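Local structure of aminotransferase (Helicobacter pylori, 2FNU) at residues L114-I125 against V140-S148. The protein catalyses the pyridoxal phosphate-dependent transfer of an amino group from glutamate to a UDP-linked 4-keto sugar, the second step in making pseudaminic acid for flagellin modification. Residues are numbered along the deposited sequence; the frame is centred on the assembly and turned at random.
Sequences LEKLINERTKAI and VQKLCKKHS
Leu143 packs against Leu114, Ile118 and Ile125 where helix 137-146 packs alongside the beginning of strand 122-128, within a beta-alpha-beta unit that continues into strand 150-154 of the aminotransferase's large mixed sheet. The short segments of strand and helix run nearly antiparallel, at 164° with their axes 9.4 Å apart. The apolar side is tightly packed, mostly by buried residues. Leu143 CD2 reaches Leu114 CB at 3.6 Å and also touches the CD1 methyls of Ile118 and Ile125, while Cys144 SG lies 3.8 Å from Ile125 CD1. Phe151 of the next strand touches Val140 and Cys144, continuing this apolar layer.

Toward solvent the contact turns polar. Glu115, its CG anti to the backbone N (chi1 -170°) and its chain extended, brings the carboxylate past Leu143 CD1 to Lys146 and His147. Lys146 NZ forms a salt bridge to the syn lone pair of OE2, and His147 NE2 donates an almost straight bond of 2.7 Å to OE2 from the anti side but 34° out of the carboxylate plane, while OE2 lies in the ring plane. Ile118 CD1 covers one face of that imidazole in a CH-pi contact. A water accepting from Lys146 NZ closes a second, indirect link by donating to Glu115 OE1 at 2.8 Å.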
ATOM      1  N   LEU B 114      -3.496  14.700  29.927  1.00 13.95           N
ATOM      2  CA  LEU B 114      -3.663  13.307  29.527  1.00 14.42           C
ATOM      3  C   LEU B 114      -4.082  12.402  30.673  1.00 14.03           C
ATOM      4  O   LEU B 114      -4.882  11.486  30.485  1.00 15.29           O
ATOM      5  CB  LEU B 114      -2.368  12.738  28.918  1.00 15.71           C
ATOM      6  CG  LEU B 114      -1.742  13.476  27.741  1.00 16.15           C
ATOM      7  CD1 LEU B 114      -0.413  12.821  27.387  1.00 15.55           C
ATOM      8  CD2 LEU B 114      -2.708  13.412  26.563  1.00 21.42           C
ATOM      9  N   GLU B 115      -3.507  12.622  31.853  1.00 15.49           N
ATOM     10  CA  GLU B 115      -3.736  11.688  32.958  1.00 13.95           C
ATOM     11  C   GLU B 115      -5.215  11.599  33.325  1.00 15.96           C
ATOM     12  O   GLU B 115      -5.716  10.518  33.647  1.00 17.69           O
ATOM     13  CB  GLU B 115      -2.849  12.035  34.173  1.00 14.97           C
ATOM     14  CG  GLU B 115      -2.869  10.957  35.273  1.00 15.21           C
ATOM     15  CD  GLU B 115      -1.609  10.958  36.128  1.00 18.03           C
ATOM     16  OE1 GLU B 115      -0.900  11.990  36.153  1.00 16.62           O
ATOM     17  OE2 GLU B 115      -1.323   9.915  36.750  1.00 19.80           O
ATOM     18  N   LYS B 116      -5.931  12.718  33.216  1.00 16.40           N
ATOM     19  CA  LYS B 116      -7.344  12.717  33.574  1.00 17.64           C
ATOM     20  C   LYS B 116      -8.194  11.822  32.677  1.00 18.47           C
ATOM     21  O   LYS B 116      -9.326  11.500  33.023  1.00 20.48           O
ATOM     22  CB  LYS B 116      -7.904  14.141  33.593  1.00 17.27           C
ATOM     23  CG  LYS B 116      -7.887  14.863  32.248  1.00 21.41           C
ATOM     24  CD  LYS B 116      -8.588  16.212  32.413  1.00 25.53           C
ATOM     25  CE  LYS B 116      -8.515  17.053  31.173  1.00 38.53           C
ATOM     26  NZ  LYS B 116      -8.973  18.443  31.483  1.00 32.56           N
ATOM     27  N   LEU B 117      -7.634  11.424  31.528  1.00 15.17           N
ATOM     28  CA  LEU B 117      -8.374  10.639  30.539  1.00 16.37           C
ATOM     29  C   LEU B 117      -8.158   9.145  30.689  1.00 16.72           C
ATOM     30  O   LEU B 117      -8.831   8.349  30.021  1.00 17.37           O
ATOM     31  CB  LEU B 117      -7.949  11.042  29.125  1.00 14.93           C
ATOM     32  CG  LEU B 117      -8.158  12.512  28.773  1.00 17.01           C
ATOM     33  CD1 LEU B 117      -7.522  12.784  27.412  1.00 15.40           C
ATOM     34  CD2 LEU B 117      -9.627  12.884  28.762  1.00 20.47           C
ATOM     35  N   ILE B 118      -7.224   8.770  31.559  1.00 15.55           N
ATOM     36  CA  ILE B 118      -6.857   7.383  31.725  1.00 16.64           C
ATOM     37  C   ILE B 118      -7.856   6.664  32.625  1.00 15.91           C
ATOM     38  O   ILE B 118      -8.273   7.192  33.672  1.00 18.64           O
ATOM     39  CB  ILE B 118      -5.424   7.255  32.283  1.00 14.59           C
ATOM     40  CG1 ILE B 118      -4.432   7.887  31.300  1.00 14.57           C
ATOM     41  CG2 ILE B 118      -5.065   5.788  32.537  1.00 18.50           C
ATOM     42  CD1 ILE B 118      -2.966   7.987  31.787  1.00 16.57           C
ATOM     43  N   ASN B 119      -8.259   5.479  32.197  1.00 16.28           N
ATOM     44  CA  ASN B 119      -9.156   4.649  32.986  1.00 17.35           C
ATOM     45  C   ASN B 119      -8.807   3.186  32.739  1.00 17.60           C
ATOM     46  O   ASN B 119      -7.791   2.884  32.091  1.00 17.00           O
ATOM     47  CB  ASN B 119     -10.618   4.955  32.623  1.00 18.57           C
ATOM     48  CG  ASN B 119     -10.920   4.710  31.150  1.00 19.08           C
ATOM     49  OD1 ASN B 119     -10.556   3.677  30.602  1.00 23.42           O
ATOM     50  ND2 ASN B 119     -11.584   5.659  30.510  1.00 22.83           N
ATOM     51  N   GLU B 120      -9.627   2.272  33.254  1.00 18.60           N
ATOM     52  CA  GLU B 120      -9.331   0.847  33.154  1.00 19.60           C
ATOM     53  C   GLU B 120      -9.279   0.317  31.720  1.00 19.48           C
ATOM     54  O   GLU B 120      -8.684  -0.723  31.478  1.00 21.33           O
ATOM     55  CB  GLU B 120     -10.331   0.031  33.997  1.00 22.67           C
ATOM     56  CG  GLU B 120     -11.817   0.223  33.622  1.00 34.30           C
ATOM     57  CD  GLU B 120     -12.384   1.624  33.945  1.00 48.55           C
ATOM     58  OE1 GLU B 120     -11.864   2.321  34.854  1.00 43.41           O
ATOM     59  OE2 GLU B 120     -13.363   2.027  33.276  1.00 55.65           O
ATOM     60  N   ARG B 121      -9.876   1.054  30.781  1.00 15.78           N
ATOM     61  CA  ARG B 121      -9.922   0.622  29.376  1.00 16.31           C
ATOM     62  C   ARG B 121      -8.761   1.166  28.540  1.00 16.90           C
ATOM     63  O   ARG B 121      -8.581   0.751  27.386  1.00 17.58           O
ATOM     64  CB  ARG B 121     -11.227   1.088  28.741  1.00 16.11           C
ATOM     65  CG  ARG B 121     -12.452   0.415  29.343  1.00 21.58           C
ATOM     66  CD  ARG B 121     -13.734   0.758  28.590  1.00 26.44           C
ATOM     67  NE  ARG B 121     -14.805  -0.144  29.005  1.00 36.03           N
ATOM     68  CZ  ARG B 121     -15.049  -1.335  28.462  1.00 39.05           C
ATOM     69  NH1 ARG B 121     -14.319  -1.784  27.448  1.00 28.08           N
ATOM     70  NH2 ARG B 121     -16.041  -2.079  28.932  1.00 36.72           N
ATOM     71  N   THR B 122      -7.987   2.089  29.101  1.00 16.61           N
ATOM     72  CA  THR B 122      -6.916   2.728  28.324  1.00 13.06           C
ATOM     73  C   THR B 122      -5.796   1.740  28.013  1.00 14.92           C
ATOM     74  O   THR B 122      -5.287   1.068  28.903  1.00 17.40           O
ATOM     75  CB  THR B 122      -6.343   3.952  29.068  1.00 14.06           C
ATOM     76  OG1 THR B 122      -7.429   4.746  29.560  1.00 14.89           O
ATOM     77  CG2 THR B 122      -5.477   4.811  28.118  1.00 16.95           C
ATOM     78  N   LYS B 123      -5.393   1.699  26.740  1.00 13.63           N
ATOM     79  CA  LYS B 123      -4.353   0.788  26.274  1.00 14.19           C
ATOM     80  C   LYS B 123      -3.051   1.506  25.888  1.00 13.47           C
ATOM     81  O   LYS B 123      -1.954   0.971  26.060  1.00 14.53           O
ATOM     82  CB  LYS B 123      -4.883   0.005  25.064  1.00 15.87           C
ATOM     83  CG  LYS B 123      -3.925  -1.046  24.550  1.00 15.24           C
ATOM     84  CD  LYS B 123      -3.777  -2.201  25.551  1.00 17.50           C
ATOM     85  CE  LYS B 123      -2.787  -3.223  25.026  1.00 20.30           C
ATOM     86  NZ  LYS B 123      -2.623  -4.391  25.942  1.00 20.98           N
ATOM     87  N   ALA B 124      -3.171   2.713  25.355  1.00 11.77           N
ATOM     88  CA  ALA B 124      -2.004   3.408  24.823  1.00 12.47           C
ATOM     89  C   ALA B 124      -2.293   4.882  24.679  1.00 13.19           C
ATOM     90  O   ALA B 124      -3.461   5.295  24.768  1.00 13.78           O
ATOM     91  CB  ALA B 124      -1.631   2.829  23.427  1.00 14.90           C
ATOM     92  N   ILE B 125      -1.228   5.647  24.433  1.00 12.83           N
ATOM     93  CA  ILE B 125      -1.357   7.052  24.036  1.00 12.34           C
ATOM     94  C   ILE B 125      -0.651   7.206  22.685  1.00 13.53           C
ATOM     95  O   ILE B 125       0.485   6.746  22.549  1.00 13.66           O
ATOM     96  CB  ILE B 125      -0.739   8.005  25.083  1.00 14.22           C
ATOM     97  CG1 ILE B 125      -1.443   7.805  26.439  1.00 17.14           C
ATOM     98  CG2 ILE B 125      -0.815   9.472  24.608  1.00 13.95           C
ATOM     99  CD1 ILE B 125      -0.922   8.714  27.551  1.00 15.71           C
ATOM    100  N   VAL B 140       5.402  12.234  28.545  1.00 13.26           N
ATOM    101  CA  VAL B 140       4.517  11.187  28.030  1.00 13.66           C
ATOM    102  C   VAL B 140       5.075   9.784  28.341  1.00 12.86           C
ATOM    103  O   VAL B 140       4.306   8.862  28.670  1.00 15.42           O
ATOM    104  CB  VAL B 140       4.266  11.369  26.511  1.00 14.21           C
ATOM    105  CG1 VAL B 140       3.390  10.253  25.965  1.00 18.33           C
ATOM    106  CG2 VAL B 140       3.616  12.749  26.230  1.00 16.61           C
ATOM    107  N   GLN B 141       6.395   9.614  28.198  1.00 15.02           N
ATOM    108  CA  GLN B 141       7.060   8.347  28.550  1.00 14.46           C
ATOM    109  C   GLN B 141       6.750   7.945  30.000  1.00 14.11           C
ATOM    110  O   GLN B 141       6.340   6.811  30.278  1.00 17.16           O
ATOM    111  CB  GLN B 141       8.576   8.482  28.418  1.00 17.29           C
ATOM    112  CG  GLN B 141       9.134   8.449  26.989  1.00 17.43           C
ATOM    113  CD  GLN B 141      10.642   8.643  26.960  1.00 19.46           C
ATOM    114  OE1 GLN B 141      11.214   9.365  27.806  1.00 20.30           O
ATOM    115  NE2 GLN B 141      11.303   8.016  25.974  1.00 19.30           N
ATOM    116  N   LYS B 142       6.926   8.913  30.891  1.00 16.70           N
ATOM    117  CA  LYS B 142       6.750   8.656  32.323  1.00 17.75           C
ATOM    118  C   LYS B 142       5.309   8.331  32.629  1.00 17.83           C
ATOM    119  O   LYS B 142       5.020   7.407  33.406  1.00 16.70           O
ATOM    120  CB  LYS B 142       7.207   9.850  33.149  1.00 18.45           C
ATOM    121  CG  LYS B 142       8.722   9.935  33.241  1.00 21.86           C
ATOM    122  CD  LYS B 142       9.137  11.102  34.114  1.00 27.40           C
ATOM    123  CE  LYS B 142      10.656  11.168  34.235  1.00 37.70           C
ATOM    124  NZ  LYS B 142      11.075  12.460  34.849  1.00 47.44           N
ATOM    125  N   LEU B 143       4.395   9.075  32.008  1.00 15.32           N
ATOM    126  CA  LEU B 143       2.975   8.795  32.216  1.00 13.90           C
ATOM    127  C   LEU B 143       2.551   7.401  31.740  1.00 15.35           C
ATOM    128  O   LEU B 143       1.776   6.690  32.401  1.00 17.07           O
ATOM    129  CB  LEU B 143       2.133   9.868  31.545  1.00 12.68           C
ATOM    130  CG  LEU B 143       0.640   9.798  31.876  1.00 15.52           C
ATOM    131  CD1 LEU B 143       0.362  10.054  33.359  1.00 15.94           C
ATOM    132  CD2 LEU B 143      -0.185  10.774  31.036  1.00 15.12           C
ATOM    133  N   CYS B 144       3.038   7.009  30.566  1.00 14.27           N
ATOM    134  CA  CYS B 144       2.702   5.706  30.015  1.00 15.87           C
ATOM    135  C   CYS B 144       3.282   4.581  30.873  1.00 16.98           C
ATOM    136  O   CYS B 144       2.619   3.584  31.120  1.00 17.98           O
ATOM    137  CB  CYS B 144       3.199   5.608  28.569  1.00 16.18           C
ATOM    138  SG  CYS B 144       2.165   6.545  27.383  1.00 16.96           S
ATOM    139  N   LYS B 145       4.516   4.757  31.340  1.00 17.94           N
ATOM    140  CA  LYS B 145       5.134   3.757  32.218  1.00 17.42           C
ATOM    141  C   LYS B 145       4.304   3.655  33.500  1.00 18.35           C
ATOM    142  O   LYS B 145       3.971   2.559  33.949  1.00 20.82           O
ATOM    143  CB  LYS B 145       6.581   4.128  32.527  1.00 18.11           C
ATOM    144  CG  LYS B 145       7.323   3.077  33.334  1.00 26.47           C
ATOM    145  CD  LYS B 145       8.790   3.416  33.439  1.00 33.25           C
ATOM    146  CE  LYS B 145       9.544   2.308  34.164  1.00 40.35           C
ATOM    147  NZ  LYS B 145      11.013   2.578  34.193  1.00 52.14           N
ATOM    148  N   LYS B 146       3.927   4.809  34.060  1.00 16.64           N
ATOM    149  CA  LYS B 146       3.168   4.827  35.317  1.00 15.75           C
ATOM    150  C   LYS B 146       1.877   4.016  35.191  1.00 19.35           C
ATOM    151  O   LYS B 146       1.517   3.267  36.104  1.00 18.63           O
ATOM    152  CB  LYS B 146       2.866   6.277  35.733  1.00 14.94           C
ATOM    153  CG  LYS B 146       1.955   6.429  36.958  1.00 15.78           C
ATOM    154  CD  LYS B 146       1.650   7.904  37.238  1.00 15.40           C
ATOM    155  CE  LYS B 146       0.778   8.039  38.482  1.00 16.66           C
ATOM    156  NZ  LYS B 146       0.475   9.464  38.770  1.00 16.84           N
ATOM    157  N   HIS B 147       1.181   4.159  34.058  1.00 15.09           N
ATOM    158  CA  HIS B 147      -0.148   3.572  33.864  1.00 14.71           C
ATOM    159  C   HIS B 147      -0.163   2.306  32.999  1.00 15.03           C
ATOM    160  O   HIS B 147      -1.224   1.836  32.594  1.00 17.55           O
ATOM    161  CB  HIS B 147      -1.093   4.644  33.314  1.00 16.35           C
ATOM    162  CG  HIS B 147      -1.468   5.677  34.333  1.00 18.38           C
ATOM    163  ND1 HIS B 147      -2.429   5.447  35.291  1.00 19.91           N
ATOM    164  CD2 HIS B 147      -0.994   6.926  34.564  1.00 18.27           C
ATOM    165  CE1 HIS B 147      -2.548   6.520  36.056  1.00 17.98           C
ATOM    166  NE2 HIS B 147      -1.680   7.427  35.645  1.00 19.09           N
ATOM    167  N   SER B 148       1.022   1.747  32.764  1.00 18.59           N
ATOM    168  CA  SER B 148       1.170   0.507  31.989  1.00 16.83           C
ATOM    169  C   SER B 148       0.524   0.626  30.613  1.00 16.56           C
ATOM    170  O   SER B 148      -0.175  -0.282  30.164  1.00 19.61           O
ATOM    171  CB  SER B 148       0.592  -0.694  32.749  1.00 19.79           C
ATOM    172  OG  SER B 148       1.267  -0.851  33.986  1.00 26.36           O
TER
HETATM  173  O   HOH W   1       1.798  11.481  36.825  1.00 22.78           O